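Local coordinates for protein restriction endonuclease R.BpuJI (Bacillus pumilus, PDB 2VLA) that binds its cognate DNA through the N-terminal recognition domain described here and, as the full-length enzyme, probably cleaves DNA as an endonuclease, at residues F111-Q114 with F115-M119; P139-L142 with Q143-T147; L146-N150 with N151-L155; G173-P177 with I178-E182. All blocks are in the same frame, centred on the assembly; numbering follows the deposited sequence.

Interactions 2, 3 and 4 form one neighbourhood, while interaction 1 stands apart, its centre about 7 Å from that of the chain and about 18 Å from that of interaction 2. Interaction 2 runs along helix 137-150 and interaction 3 takes in its end and the following loop; their centres are about 9 Å apart, and Val144 CG1 packs on Leu155 CD1 at 3.6 Å. Interaction 4, at the start of helix 177-189, lies against helix 137-150: Tyr140 OH reaches Ile175 O at 2.7 Å, and Thr147 CG2 lies 3.7 Å from Ile178 CD1. Its Gly173, Ile175 and Lys176 line a polyether pocket near Tyr140. Interaction 1 alone touches DNA; interaction 4 is about 20 Å away.

Interaction 1: residues F111-Q114 with F115-M119; sequences FKFQ and FPNGM. With nucleotides of chain B.
Gln114 and Asn117 both carry CG between their backbone N and carbonyl carbon (chi1 53° and 63°), and this turns their amides back into the loop that leaves helix 102-112, a loop that holds an Asx turn and a Met-aromatic contact. The extended Gln114 side chain brings NE2 to Pro116 O at 2.9 Å, with the acceptor lying in the amide plane of Gln114. In the reverse direction, Asn117 ND2 donates to Gln114 O at 2.9 Å, an almost straight bond of 168° that also lies in the plane of its own amide. The chain is thus gripped twice round the cis peptide that precedes Pro116. The other end of the Asn117 amide makes the Asx turn, OD1 accepting from Met119 N at 2.8 Å, and this fixes the amide's rotation.

Phe113, the first residue past the helix, supplies the apolar half. Met119 lays its methyl over one face of that ring, CE standing 4.0 Å from the Phe113 centroid, while SD lies oblique to it. The two side chains cross at about a right angle, and the Asn117 amide stands nearly perpendicular to the same ring. Leu76 of helix 62-76 packs on both Phe113 and Met119. Gln114 NE2 has a second acceptor in Phe253 O, and Trp273 of helix 263-278 touches both Gln114 and Asn117. The turn is buried, yet its far end reaches the DNA: Met119 O comes within 3.3 Å of C5' of the deoxycytidine nucleotide DC5 of chain B.

Interaction 2: residues P139-L142 with Q143-T147; sequences PYIL and QVLLT
Helix 137-150 runs through this contact as a regular alpha-helix, in which Pro139, Tyr140, Ile141 and Leu142 each offer a carbonyl to the residue four positions on. The bonds are even: Gln143 N meets Pro139 O at 3.0 Å, and Val144 N meets Tyr140 O at 2.9 Å. On the side chains the closest meeting is between Tyr140 CE1 and Val144 CG2, 3.5 Å apart, the methyl approaching the ring obliquely. Tyr140 can reach along the helix because its CG stands anti to the backbone N (chi1 -165°), which carries the ring toward the next turn. One position on, Ile141 and Leu145 lie side by side and point the same way, with CG2 of Ile141 3.9 Å from CD1 of Leu145.

The Gln143 carbonyl is doubly used. Thr147 N donates to Gln143 O at 2.9 Å and Thr147 OG1 at 2.8 Å, the two arriving from opposite faces of the carbonyl plane. The threonine hydroxyl proton is therefore given to its own helix.

The helix sits between several neighbours. Leu142, Leu145 and Leu146 pack on strand 230-232, whereas Tyr140, Gln143 and Thr147 face helix 177-189. The phenol oxygen of Tyr140 is hydrogen-bonded to Ile175 O in the loop before that helix, and a bound polyether lies about 4 Å from the Tyr140 side chain. Of the two buried hydroxyls, that of Thr147 is thus satisfied within the helix and that of Tyr140 by the neighbouring loop, while the leucine face holds to strand 230-232 by apolar contact.

Interaction 3: residues L146-N150 with N151-L155; sequences LTADN and NNIQL
Thr147 O, near the end of helix 137-150, is held twice by Asn151. The side-chain amide gives the sounder bond, Asn151 ND2 to Thr147 O at 2.9 Å; the backbone bond from Asn151 N to Thr147 O, at 3.1 Å, is weak. Asn151 CG lies anti to its own carbonyl carbon (chi1 -76°), which brings the amide back alongside Thr147, and chi2 then turns it until the acceptor lies in the amide plane. An alanine in place of Asn151 would remove ND2 and is likely to leave the Thr147 carbonyl with little more than that weak backbone bond.

The helix then ends in a Schellman motif. Ile153 N donates to Ala148 O at 3.1 Å along a straight N-H (173°), though from above the carbonyl plane, and Asn152 N reaches Asp149 O at 3.0 Å. Asn152 is the C-prime residue, with a positive phi of 58° that reverses the chain. A water bridges the Asp149 carbonyl to Asn152 OD1, 2.8 Å from Asp149 O. Beneath the turn, the Ala148 methyl meets Ile153 CG1 and Leu155 CG, each 4.0 Å from Ala148 CB.

Asp149 turns its OD2 to the hydroxyl of Tyr234, and Ile181 of helix 177-189 touches Ala148. The carbonyls of Thr147, Ala148 and Asp149 are thus met by amides of the following loop, and Asp149 O also by water, while a small apolar patch draws the departing chain against the helix.

Interaction 4: residues G173-P177 with I178-E182; sequences GKIKP and IEVIE. With NA (sodium ion), chain E.
The carboxylate of Glu179 is the flat group here, with one face turned to the loop that enters helix 177-189. Ile175 CG2 sits over that face, 4.0 Å from Glu179 CD, and the backbone N-H of Lys176 approaches from the same side, N to Glu179 OE2 at 2.8 Å and 41° out of the carboxylate plane. A water donates to Glu179 OE2 at 2.7 Å from the opposite side of the plane, only modestly out of it, and ties it to Lys174 O. The other oxygen, OE1, accepts from the N-terminal nitrogen of Met1.

Lys176 holds the N-cap position and Glu179 is the third residue of the helix, whose side chain doubles back onto the N-cap amide. With CG anti to the carbonyl carbon (chi1 -68°) and the chain extended beyond it, Glu179 carries OE2 back to Lys176 N. Glu179 CB lies 3.7 Å from Ile175 CG2, and Val180 CG2 lies 3.9 Å from the same Ile175 CG2; both side chains cross that of Ile175 at about a right angle. Within the first turn Ile181 N bonds to Pro177 O at 3.1 Å, while the bonds onto Lys176 O are weak.

At the loop's start Gly173, whose positive phi closes a Schellman motif, gives its O to a sodium ion at 2.6 Å. Gly173, Ile175 and Lys176 also line the polyether pocket. With Glu179 reduced to an alanine, the Lys176 amide and the Met1 nitrogen would probably both be left without their carboxylate mate. Set beside the helix N-terminus and the Met1 nitrogen, the carboxylate is likely to be stabilised in its charged form.

Interaction 1: residues F111-Q114 with F115-M119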
loop_
_atom_site.group_PDB
_atom_site.type_symbol
_atom_site.label_atom_id
_atom_site.label_comp_id
_atom_site.label_asym_id
_atom_site.label_seq_id
_atom_site.Cartn_x
_atom_site.Cartn_y
_atom_site.Cartn_z
ATOM N N PHE A 111 7.546 -3.302 1.674
ATOM C CA PHE A 111 8.181 -3.658 2.955
ATOM C C PHE A 111 7.633 -2.823 4.103
ATOM O O PHE A 111 7.465 -3.333 5.244
ATOM C CB PHE A 111 9.673 -3.491 2.845
ATOM C CG PHE A 111 10.408 -3.945 4.078
ATOM C CD1 PHE A 111 10.592 -5.312 4.348
ATOM C CD2 PHE A 111 10.833 -3.036 5.005
ATOM C CE1 PHE A 111 11.216 -5.732 5.527
ATOM C CE2 PHE A 111 11.463 -3.461 6.179
ATOM C CZ PHE A 111 11.644 -4.817 6.417
ATOM N N LYS A 112 7.407 -1.540 3.846
ATOM C CA LYS A 112 7.005 -0.578 4.862
ATOM C C LYS A 112 5.505 -0.436 5.080
ATOM O O LYS A 112 5.069 0.067 6.118
ATOM C CB LYS A 112 7.593 0.792 4.549
ATOM C CG LYS A 112 9.113 0.824 4.603
ATOM C CD LYS A 112 9.631 1.262 5.938
ATOM C CE LYS A 112 11.124 1.578 5.871
ATOM N NZ LYS A 112 11.399 3.037 5.613
ATOM N N PHE A 113 4.708 -0.829 4.098
ATOM C CA PHE A 113 3.274 -0.632 4.167
ATOM C C PHE A 113 2.713 -1.389 5.372
ATOM O O PHE A 113 3.189 -2.485 5.704
ATOM C CB PHE A 113 2.579 -1.111 2.863
ATOM C CG PHE A 113 1.615 -0.090 2.248
ATOM C CD1 PHE A 113 0.443 0.258 2.867
ATOM C CD2 PHE A 113 1.889 0.469 1.036
ATOM C CE1 PHE A 113 -0.439 1.154 2.274
ATOM C CE2 PHE A 113 0.999 1.336 0.441
ATOM C CZ PHE A 113 -0.142 1.669 1.057
ATOM N N GLN A 114 1.650 -0.859 5.947
ATOM C CA GLN A 114 0.936 -1.521 6.992
ATOM C C GLN A 114 -0.424 -0.912 7.131
ATOM O O GLN A 114 -0.683 0.192 6.588
ATOM C CB GLN A 114 1.702 -1.362 8.316
ATOM C CG GLN A 114 2.011 0.077 8.626
ATOM C CD GLN A 114 2.513 0.265 10.055
ATOM O OE1 GLN A 114 3.666 -0.042 10.360
ATOM N NE2 GLN A 114 1.652 0.780 10.925
ATOM N N PHE A 115 -1.302 -1.597 7.870
ATOM C CA PHE A 115 -2.525 -0.993 8.385
ATOM C C PHE A 115 -2.475 -1.137 9.921
ATOM O O PHE A 115 -2.044 -2.178 10.423
ATOM C CB PHE A 115 -3.764 -1.717 7.894
ATOM C CG PHE A 115 -3.929 -1.742 6.375
ATOM C CD1 PHE A 115 -4.074 -0.562 5.626
ATOM C CD2 PHE A 115 -3.966 -2.941 5.714
ATOM C CE1 PHE A 115 -4.310 -0.611 4.205
ATOM C CE2 PHE A 115 -4.202 -2.984 4.292
ATOM C CZ PHE A 115 -4.347 -1.804 3.572
ATOM N N PRO A 116 -2.892 -0.097 10.660
ATOM C CA PRO A 116 -3.279 1.217 10.167
ATOM C C PRO A 116 -2.079 2.006 9.719
ATOM O O PRO A 116 -0.936 1.585 9.923
ATOM C CB PRO A 116 -3.928 1.897 11.423
ATOM C CG PRO A 116 -4.051 0.802 12.451
ATOM C CD PRO A 116 -2.969 -0.170 12.133
ATOM N N ASN A 117 -2.326 3.158 9.108
ATOM C CA ASN A 117 -1.268 4.013 8.680
ATOM C C ASN A 117 -1.693 5.482 8.636
ATOM O O ASN A 117 -2.875 5.818 8.848
ATOM C CB ASN A 117 -0.748 3.547 7.308
ATOM C CG ASN A 117 -1.812 3.644 6.218
ATOM O OD1 ASN A 117 -2.359 4.726 5.983
ATOM N ND2 ASN A 117 -2.160 2.496 5.598
ATOM N N GLY A 118 -0.746 6.354 8.343
ATOM C CA GLY A 118 -1.015 7.783 8.276
ATOM C C GLY A 118 -1.225 8.308 6.881
ATOM O O GLY A 118 -1.170 9.514 6.658
ATOM N N MET A 119 -1.519 7.422 5.938
ATOM C CA MET A 119 -1.968 7.870 4.589
ATOM C C MET A 119 -3.439 8.246 4.588
ATOM O O MET A 119 -3.880 9.104 3.797
ATOM C CB MET A 119 -1.730 6.788 3.551
ATOM C CG MET A 119 -0.321 6.423 3.396
ATOM S SD MET A 119 -0.068 5.494 1.944
ATOM C CE MET A 119 1.445 4.743 2.241
ATOM P P DC B 5 -3.513 13.990 1.438
ATOM O OP1 DC B 5 -2.251 14.516 1.998
ATOM O OP2 DC B 5 -3.601 13.732 -0.005
ATOM O "O5'" DC B 5 -3.922 12.712 2.314
ATOM C "C5'" DC B 5 -4.474 11.561 1.727
ATOM C "C4'" DC B 5 -5.864 11.307 2.235
ATOM O "O4'" DC B 5 -6.725 12.429 1.878
ATOM C "C3'" DC B 5 -6.538 10.081 1.664
ATOM O "O3'" DC B 5 -7.507 9.590 2.592
ATOM C "C2'" DC B 5 -7.148 10.678 0.391
ATOM C "C1'" DC B 5 -7.712 11.973 0.966
ATOM N N1 DC B 5 -7.997 12.996 -0.043
ATOM C C2 DC B 5 -9.307 13.454 -0.240
ATOM O O2 DC B 5 -10.218 13.025 0.497
ATOM N N3 DC B 5 -9.538 14.386 -1.216
ATOM C C4 DC B 5 -8.544 14.821 -1.971
ATOM N N4 DC B 5 -8.821 15.738 -2.918
ATOM C C5 DC B 5 -7.219 14.364 -1.821
ATOM C C6 DC B 5 -6.988 13.463 -0.841
#

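Interaction 2: residues P139-L142 with Q143-T147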
loop_
_atom_site.group_PDB
_atom_site.type_symbol
_atom_site.label_atom_id
_atom_site.label_comp_id
_atom_site.label_asym_id
_atom_site.label_seq_id
_atom_site.Cartn_x
_atom_site.Cartn_y
_atom_site.Cartn_z
ATOM N N PRO A 139 4.219 -8.631 3.490
ATOM C CA PRO A 139 4.741 -9.867 4.029
ATOM C C PRO A 139 3.670 -10.970 4.138
ATOM O O PRO A 139 3.923 -12.120 3.795
ATOM C CB PRO A 139 5.271 -9.437 5.402
ATOM C CG PRO A 139 5.708 -8.029 5.178
ATOM C CD PRO A 139 4.654 -7.457 4.263
ATOM N N TYR A 140 2.490 -10.609 4.608
ATOM C CA TYR A 140 1.459 -11.576 4.812
ATOM C C TYR A 140 1.009 -12.232 3.482
ATOM O O TYR A 140 0.883 -13.441 3.370
ATOM C CB TYR A 140 0.265 -10.960 5.554
ATOM C CG TYR A 140 -0.674 -11.993 6.116
ATOM C CD1 TYR A 140 -1.678 -12.516 5.343
ATOM C CD2 TYR A 140 -0.515 -12.501 7.427
ATOM C CE1 TYR A 140 -2.503 -13.460 5.808
ATOM C CE2 TYR A 140 -1.352 -13.456 7.895
ATOM C CZ TYR A 140 -2.346 -13.946 7.092
ATOM O OH TYR A 140 -3.226 -14.915 7.500
ATOM N N ILE A 141 0.756 -11.396 2.457
ATOM C CA ILE A 141 0.356 -11.902 1.123
ATOM C C ILE A 141 1.417 -12.850 0.580
ATOM O O ILE A 141 1.112 -13.941 0.093
ATOM C CB ILE A 141 0.130 -10.742 0.118
ATOM C CG1 ILE A 141 -1.142 -9.977 0.457
ATOM C CG2 ILE A 141 0.050 -11.275 -1.323
ATOM C CD1 ILE A 141 -1.162 -8.572 -0.106
ATOM N N LEU A 142 2.676 -12.440 0.674
ATOM C CA LEU A 142 3.744 -13.260 0.174
ATOM C C LEU A 142 3.784 -14.633 0.914
ATOM O O LEU A 142 3.968 -15.669 0.294
ATOM C CB LEU A 142 5.076 -12.530 0.337
ATOM C CG LEU A 142 5.270 -11.356 -0.650
ATOM C CD1 LEU A 142 6.573 -10.664 -0.286
ATOM C CD2 LEU A 142 5.276 -11.830 -2.149
ATOM N N GLN A 143 3.595 -14.633 2.242
ATOM C CA GLN A 143 3.559 -15.886 2.951
ATOM C C GLN A 143 2.353 -16.758 2.578
ATOM O O GLN A 143 2.471 -17.968 2.467
ATOM C CB GLN A 143 3.599 -15.652 4.460
ATOM C CG GLN A 143 3.707 -16.949 5.301
ATOM C CD GLN A 143 5.044 -17.628 5.158
ATOM O OE1 GLN A 143 6.013 -17.030 4.732
ATOM N NE2 GLN A 143 5.129 -18.847 5.662
ATOM N N VAL A 144 1.193 -16.133 2.373
ATOM C CA VAL A 144 0.019 -16.874 1.909
ATOM C C VAL A 144 0.322 -17.546 0.535
ATOM O O VAL A 144 0.014 -18.710 0.319
ATOM C CB VAL A 144 -1.207 -15.939 1.793
ATOM C CG1 VAL A 144 -2.343 -16.584 0.962
ATOM C CG2 VAL A 144 -1.719 -15.545 3.167
ATOM N N LEU A 145 0.967 -16.799 -0.362
ATOM C CA LEU A 145 1.298 -17.345 -1.685
ATOM C C LEU A 145 2.328 -18.486 -1.582
ATOM O O LEU A 145 2.213 -19.502 -2.289
ATOM C CB LEU A 145 1.808 -16.230 -2.605
ATOM C CG LEU A 145 0.745 -15.211 -3.048
ATOM C CD1 LEU A 145 1.418 -14.042 -3.730
ATOM C CD2 LEU A 145 -0.299 -15.855 -3.966
ATOM N N LEU A 146 3.334 -18.324 -0.709
ATOM C CA LEU A 146 4.317 -19.402 -0.487
ATOM C C LEU A 146 3.613 -20.643 0.033
ATOM O O LEU A 146 3.866 -21.750 -0.420
ATOM C CB LEU A 146 5.396 -18.979 0.510
ATOM C CG LEU A 146 6.465 -18.025 -0.022
ATOM C CD1 LEU A 146 7.232 -17.452 1.142
ATOM C CD2 LEU A 146 7.411 -18.715 -1.004
ATOM N N THR A 147 2.736 -20.437 1.009
ATOM C CA THR A 147 2.014 -21.536 1.641
ATOM C C THR A 147 1.058 -22.223 0.655
ATOM O O THR A 147 0.947 -23.443 0.637
ATOM C CB THR A 147 1.272 -21.051 2.896
ATOM O OG1 THR A 147 2.216 -20.471 3.791
ATOM C CG2 THR A 147 0.525 -22.207 3.619
#

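Interaction 3: residues L146-N150 with N151-L155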
loop_
_atom_site.group_PDB
_atom_site.type_symbol
_atom_site.label_atom_id
_atom_site.label_comp_id
_atom_site.label_asym_id
_atom_site.label_seq_id
_atom_site.Cartn_x
_atom_site.Cartn_y
_atom_site.Cartn_z
ATOM N N LEU A 146 3.334 -18.324 -0.709
ATOM C CA LEU A 146 4.317 -19.402 -0.487
ATOM C C LEU A 146 3.613 -20.643 0.033
ATOM O O LEU A 146 3.866 -21.750 -0.420
ATOM C CB LEU A 146 5.396 -18.979 0.510
ATOM C CG LEU A 146 6.465 -18.025 -0.022
ATOM C CD1 LEU A 146 7.232 -17.452 1.142
ATOM C CD2 LEU A 146 7.411 -18.715 -1.004
ATOM N N THR A 147 2.736 -20.437 1.009
ATOM C CA THR A 147 2.014 -21.536 1.641
ATOM C C THR A 147 1.058 -22.223 0.655
ATOM O O THR A 147 0.947 -23.443 0.637
ATOM C CB THR A 147 1.272 -21.051 2.896
ATOM O OG1 THR A 147 2.216 -20.471 3.791
ATOM C CG2 THR A 147 0.525 -22.207 3.619
ATOM N N ALA A 148 0.437 -21.439 -0.240
ATOM C CA ALA A 148 -0.368 -22.022 -1.321
ATOM C C ALA A 148 0.491 -22.950 -2.196
ATOM O O ALA A 148 0.138 -24.102 -2.429
ATOM C CB ALA A 148 -1.015 -20.906 -2.161
ATOM N N ASP A 149 1.648 -22.465 -2.633
ATOM C CA ASP A 149 2.531 -23.294 -3.457
ATOM C C ASP A 149 2.965 -24.562 -2.706
ATOM O O ASP A 149 3.029 -25.643 -3.281
ATOM C CB ASP A 149 3.766 -22.508 -3.897
ATOM C CG ASP A 149 3.493 -21.588 -5.050
ATOM O OD1 ASP A 149 2.414 -21.719 -5.680
ATOM O OD2 ASP A 149 4.363 -20.740 -5.356
ATOM N N ASN A 150 3.251 -24.418 -1.419
ATOM C CA ASN A 150 3.695 -25.550 -0.602
ATOM C C ASN A 150 2.613 -26.617 -0.485
ATOM O O ASN A 150 2.905 -27.791 -0.234
ATOM C CB ASN A 150 4.140 -25.068 0.788
ATOM C CG ASN A 150 5.447 -24.313 0.746
ATOM O OD1 ASN A 150 6.204 -24.432 -0.211
ATOM N ND2 ASN A 150 5.713 -23.522 1.775
ATOM N N ASN A 151 1.362 -26.192 -0.635
ATOM C CA ASN A 151 0.227 -27.065 -0.562
ATOM C C ASN A 151 -0.394 -27.329 -1.945
ATOM O O ASN A 151 -1.532 -27.801 -2.051
ATOM C CB ASN A 151 -0.815 -26.470 0.383
ATOM C CG ASN A 151 -0.439 -26.636 1.818
ATOM O OD1 ASN A 151 -0.689 -27.682 2.404
ATOM N ND2 ASN A 151 0.223 -25.645 2.384
ATOM N N ASN A 152 0.363 -27.018 -2.994
ATOM C CA ASN A 152 -0.002 -27.383 -4.354
ATOM C C ASN A 152 -1.353 -26.830 -4.799
ATOM O O ASN A 152 -2.090 -27.488 -5.547
ATOM C CB ASN A 152 0.063 -28.898 -4.510
ATOM C CG ASN A 152 1.469 -29.441 -4.241
ATOM O OD1 ASN A 152 2.434 -28.994 -4.853
ATOM N ND2 ASN A 152 1.592 -30.369 -3.277
ATOM N N ILE A 153 -1.642 -25.585 -4.416
ATOM C CA ILE A 153 -2.760 -24.853 -5.011
ATOM C C ILE A 153 -2.309 -23.471 -5.449
ATOM O O ILE A 153 -1.236 -22.989 -5.033
ATOM C CB ILE A 153 -3.985 -24.733 -4.067
ATOM C CG1 ILE A 153 -3.659 -23.853 -2.856
ATOM C CG2 ILE A 153 -4.459 -26.122 -3.624
ATOM C CD1 ILE A 153 -4.874 -23.372 -2.112
ATOM N N GLN A 154 -3.093 -22.857 -6.332
ATOM C CA GLN A 154 -2.823 -21.504 -6.744
ATOM C C GLN A 154 -4.043 -20.638 -6.475
ATOM O O GLN A 154 -5.159 -21.135 -6.448
ATOM C CB GLN A 154 -2.464 -21.480 -8.224
ATOM C CG GLN A 154 -1.181 -22.244 -8.523
ATOM C CD GLN A 154 -0.960 -22.458 -9.977
ATOM O OE1 GLN A 154 -1.798 -23.041 -10.666
ATOM N NE2 GLN A 154 0.190 -22.015 -10.467
ATOM N N LEU A 155 -3.802 -19.368 -6.201
ATOM C CA LEU A 155 -4.845 -18.449 -5.777
ATOM C C LEU A 155 -5.166 -17.422 -6.843
ATOM O O LEU A 155 -4.285 -16.951 -7.562
ATOM C CB LEU A 155 -4.408 -17.703 -4.514
ATOM C CG LEU A 155 -4.010 -18.572 -3.325
ATOM C CD1 LEU A 155 -3.720 -17.681 -2.166
ATOM C CD2 LEU A 155 -5.117 -19.528 -3.025
HETATM O O HOH W 1 5.041 -27.453 -3.984
HETATM O O HOH W 2 2.683 -20.945 -8.563
#

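Interaction 4: residues G173-P177 with I178-E182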
loop_
_atom_site.group_PDB
_atom_site.type_symbol
_atom_site.label_atom_id
_atom_site.label_comp_id
_atom_site.label_asym_id
_atom_site.label_seq_id
_atom_site.Cartn_x
_atom_site.Cartn_y
_atom_site.Cartn_z
ATOM N N GLY A 173 -4.748 -9.403 12.400
ATOM C CA GLY A 173 -3.550 -10.150 12.781
ATOM C C GLY A 173 -3.849 -11.396 13.616
ATOM O O GLY A 173 -3.000 -11.855 14.361
ATOM N N LYS A 174 -5.034 -11.971 13.453
ATOM C CA LYS A 174 -5.452 -13.123 14.250
ATOM C C LYS A 174 -5.179 -14.470 13.582
ATOM O O LYS A 174 -5.287 -15.516 14.221
ATOM C CB LYS A 174 -6.934 -13.011 14.558
ATOM C CG LYS A 174 -7.272 -11.884 15.545
ATOM C CD LYS A 174 -8.753 -11.799 15.761
ATOM C CE LYS A 174 -9.130 -10.627 16.639
ATOM N NZ LYS A 174 -10.617 -10.445 16.710
ATOM N N ILE A 175 -4.870 -14.450 12.280
ATOM C CA ILE A 175 -4.945 -15.659 11.468
ATOM C C ILE A 175 -3.600 -15.996 10.824
ATOM O O ILE A 175 -2.989 -15.140 10.192
ATOM C CB ILE A 175 -5.974 -15.460 10.314
ATOM C CG1 ILE A 175 -7.338 -14.986 10.856
ATOM C CG2 ILE A 175 -6.115 -16.741 9.500
ATOM C CD1 ILE A 175 -7.987 -15.961 11.871
ATOM N N LYS A 176 -3.210 -17.275 10.909
ATOM C CA LYS A 176 -2.005 -17.771 10.222
ATOM C C LYS A 176 -2.288 -18.094 8.739
ATOM O O LYS A 176 -3.355 -18.599 8.397
ATOM C CB LYS A 176 -1.467 -19.005 10.924
ATOM C CG LYS A 176 -1.067 -18.735 12.386
ATOM C CD LYS A 176 -0.128 -19.785 12.916
ATOM C CE LYS A 176 0.333 -19.447 14.337
ATOM N NZ LYS A 176 1.345 -18.337 14.368
ATOM N N PRO A 177 -1.330 -17.784 7.857
ATOM C CA PRO A 177 -1.499 -18.124 6.446
ATOM C C PRO A 177 -1.955 -19.549 6.186
ATOM O O PRO A 177 -2.816 -19.764 5.370
ATOM C CB PRO A 177 -0.127 -17.839 5.870
ATOM C CG PRO A 177 0.339 -16.686 6.663
ATOM C CD PRO A 177 -0.094 -17.025 8.078
ATOM N N ILE A 178 -1.473 -20.522 6.939
ATOM C CA ILE A 178 -1.925 -21.890 6.705
ATOM C C ILE A 178 -3.426 -22.055 6.983
ATOM O O ILE A 178 -4.098 -22.862 6.336
ATOM C CB ILE A 178 -1.127 -22.947 7.551
ATOM C CG1 ILE A 178 -1.558 -24.356 7.116
ATOM C CG2 ILE A 178 -1.310 -22.731 9.091
ATOM C CD1 ILE A 178 -1.178 -24.714 5.666
ATOM N N GLU A 179 -3.952 -21.312 7.956
ATOM C CA GLU A 179 -5.406 -21.319 8.187
ATOM C C GLU A 179 -6.193 -20.828 6.978
ATOM O O GLU A 179 -7.281 -21.324 6.702
ATOM C CB GLU A 179 -5.763 -20.462 9.370
ATOM C CG GLU A 179 -5.296 -20.982 10.669
ATOM C CD GLU A 179 -5.644 -20.036 11.803
ATOM O OE1 GLU A 179 -6.840 -20.015 12.221
ATOM O OE2 GLU A 179 -4.759 -19.268 12.222
ATOM N N VAL A 180 -5.674 -19.801 6.297
ATOM C CA VAL A 180 -6.316 -19.262 5.118
ATOM C C VAL A 180 -6.317 -20.322 4.025
ATOM O O VAL A 180 -7.343 -20.596 3.408
ATOM C CB VAL A 180 -5.588 -17.993 4.630
ATOM C CG1 VAL A 180 -6.176 -17.525 3.298
ATOM C CG2 VAL A 180 -5.700 -16.887 5.673
ATOM N N ILE A 181 -5.160 -20.939 3.808
ATOM C CA ILE A 181 -5.024 -21.937 2.778
ATOM C C ILE A 181 -5.928 -23.143 3.046
ATOM O O ILE A 181 -6.614 -23.630 2.156
ATOM C CB ILE A 181 -3.561 -22.368 2.650
ATOM C CG1 ILE A 181 -2.703 -21.186 2.082
ATOM C CG2 ILE A 181 -3.436 -23.647 1.805
ATOM C CD1 ILE A 181 -3.305 -20.475 0.880
ATOM N N GLU A 182 -5.959 -23.610 4.274
ATOM C CA GLU A 182 -6.812 -24.749 4.609
ATOM C C GLU A 182 -8.302 -24.433 4.379
ATOM O O GLU A 182 -9.057 -25.262 3.856
ATOM C CB GLU A 182 -6.559 -25.208 6.055
ATOM C CG GLU A 182 -5.202 -25.915 6.221
ATOM C CD GLU A 182 -4.799 -26.178 7.686
ATOM O OE1 GLU A 182 -5.383 -25.571 8.606
ATOM O OE2 GLU A 182 -3.865 -26.982 7.901
HETATM NA NA NA E . -0.669 -11.887 15.450
HETATM O O HOH W 3 -4.243 -18.024 14.506
#